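Long-range contact in trehalose monomycolate exporter MmpL3 (Mycobacterium tuberculosis, PDB 7NVH), which probably exports trehalose monomycolate, a mycolic acid carrier for the cell envelope, across the inner membrane as an RND-superfamily transporter: residues A[289-293]-A[314-319]. Sequence-based numbering, arbitrary orientation.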
loop_
_atom_site.group_PDB
_atom_site.type_symbol
_atom_site.label_atom_id
_atom_site.label_comp_id
_atom_site.label_asym_id
_atom_site.label_seq_id
_atom_site.Cartn_x
_atom_site.Cartn_y
_atom_site.Cartn_z
ATOM N N ALA A 289 -7.900 17.601 0.183
ATOM C CA ALA A 289 -6.519 17.199 0.426
ATOM C C ALA A 289 -6.217 17.122 1.916
ATOM O O ALA A 289 -5.590 16.162 2.384
ATOM C CB ALA A 289 -5.563 18.166 -0.262
ATOM N N VAL A 290 -6.646 18.126 2.684
ATOM C CA VAL A 290 -6.384 18.070 4.119
ATOM C C VAL A 290 -7.200 16.959 4.766
ATOM O O VAL A 290 -6.793 16.404 5.791
ATOM C CB VAL A 290 -6.637 19.431 4.793
ATOM C CG1 VAL A 290 -5.850 20.521 4.090
ATOM C CG2 VAL A 290 -8.112 19.758 4.819
ATOM N N LEU A 291 -8.337 16.589 4.176
ATOM C CA LEU A 291 -9.083 15.444 4.683
ATOM C C LEU A 291 -8.321 14.148 4.458
ATOM O O LEU A 291 -8.296 13.278 5.335
ATOM C CB LEU A 291 -10.453 15.374 4.024
ATOM C CG LEU A 291 -11.558 16.093 4.786
ATOM C CD1 LEU A 291 -12.849 15.898 4.055
ATOM C CD2 LEU A 291 -11.659 15.562 6.199
ATOM N N ILE A 292 -7.701 13.993 3.287
ATOM C CA ILE A 292 -6.853 12.823 3.071
ATOM C C ILE A 292 -5.705 12.813 4.066
ATOM O O ILE A 292 -5.365 11.771 4.637
ATOM C CB ILE A 292 -6.322 12.774 1.630
ATOM C CG1 ILE A 292 -7.403 12.309 0.675
ATOM C CG2 ILE A 292 -5.157 11.817 1.546
ATOM C CD1 ILE A 292 -6.898 12.139 -0.727
ATOM N N VAL A 293 -5.078 13.971 4.276
ATOM C CA VAL A 293 -3.967 14.048 5.217
ATOM C C VAL A 293 -4.418 13.623 6.607
ATOM O O VAL A 293 -3.733 12.855 7.291
ATOM C CB VAL A 293 -3.367 15.465 5.221
ATOM C CG1 VAL A 293 -2.434 15.641 6.402
ATOM C CG2 VAL A 293 -2.632 15.717 3.927
ATOM N N THR A 314 1.772 9.229 0.679
ATOM C CA THR A 314 0.407 9.698 0.477
ATOM C C THR A 314 0.278 11.179 0.812
ATOM O O THR A 314 -0.307 11.950 0.045
ATOM C CB THR A 314 -0.561 8.872 1.324
ATOM O OG1 THR A 314 -0.490 7.498 0.927
ATOM C CG2 THR A 314 -1.982 9.372 1.145
ATOM N N ILE A 315 0.827 11.595 1.955
ATOM C CA ILE A 315 0.712 12.989 2.374
ATOM C C ILE A 315 1.401 13.902 1.371
ATOM O O ILE A 315 0.849 14.930 0.960
ATOM C CB ILE A 315 1.285 13.172 3.789
ATOM C CG1 ILE A 315 0.343 12.565 4.829
ATOM C CG2 ILE A 315 1.526 14.640 4.081
ATOM C CD1 ILE A 315 0.842 12.690 6.247
ATOM N N ALA A 316 2.617 13.538 0.958
ATOM C CA ALA A 316 3.344 14.363 0.003
ATOM C C ALA A 316 2.600 14.457 -1.320
ATOM O O ALA A 316 2.459 15.549 -1.882
ATOM C CB ALA A 316 4.749 13.804 -0.211
ATOM N N SER A 317 2.094 13.329 -1.822
ATOM C CA SER A 317 1.404 13.349 -3.106
ATOM C C SER A 317 0.131 14.183 -3.046
ATOM O O SER A 317 -0.130 14.984 -3.948
ATOM C CB SER A 317 1.097 11.922 -3.557
ATOM O OG SER A 317 0.020 11.382 -2.820
ATOM N N VAL A 318 -0.665 14.034 -1.983
ATOM C CA VAL A 318 -1.923 14.773 -1.917
ATOM C C VAL A 318 -1.667 16.261 -1.714
ATOM O O VAL A 318 -2.332 17.105 -2.329
ATOM C CB VAL A 318 -2.852 14.198 -0.832
ATOM C CG1 VAL A 318 -3.074 12.736 -1.069
ATOM C CG2 VAL A 318 -2.294 14.419 0.559
ATOM N N MET A 319 -0.705 16.617 -0.859
ATOM C CA MET A 319 -0.416 18.028 -0.650
ATOM C C MET A 319 0.135 18.667 -1.913
ATOM O O MET A 319 -0.236 19.796 -2.251
ATOM C CB MET A 319 0.552 18.205 0.517
ATOM C CG MET A 319 -0.106 18.094 1.884
ATOM S SD MET A 319 -1.868 18.488 1.877
ATOM C CE MET A 319 -1.849 20.267 1.654
#
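Residues 289-293 and 314-319 each contribute about a turn and a half to two neighbouring helices of the membrane domain, 270-297 and 305-336, which form an antiparallel helical hairpin in this RND-type transporter. The short axes run 176° apart in direction and approach to 9.2 Å, so these two segments run almost exactly antiparallel. In register, Ala289 faces Val318, with CA atoms 5.7 Å apart, and Val293 faces Ile315, CA to CA 5.6 Å. The small Ala289 leaves room for the opposing backbone: its CB packs 4.0 Å from the carbonyl O of Val318.

The seam itself is apolar, and van der Waals packing holds it together. The CA-to-CB bond of Val318 is directed toward helix 270-297, and its side chain fits between two others, CG1 3.5 Å from Ile292 CG2 and CG2 3.6 Å from Val293 CG2. Ile292 also meets Thr314 methyl to methyl, CG2 to CG2 at 4.0 Å, while Thr314 OG1 is hydrogen-bonded to the carbonyl O of Leu310, one turn back in its own helix. Beyond the hairpin, Ile292 packs on Tyr252 and Ile248 of helix 248-265 and on Asp640 of helix 624-654; Val318 likewise touches Ile248. This joins the pair to the second MMPL repeat; Tyr252 and Asp640 belong to the Asp-Tyr pairs thought to relay protons in MmpL transporters, which the hairpin probably borders.

Val293 has the largest area covered by the opposite segment. Met319 starts out sideways but bends its thioether back across the gap, bringing SD 4.3 Å from Ala289 CB and 3.5 Å from Val293 CG2.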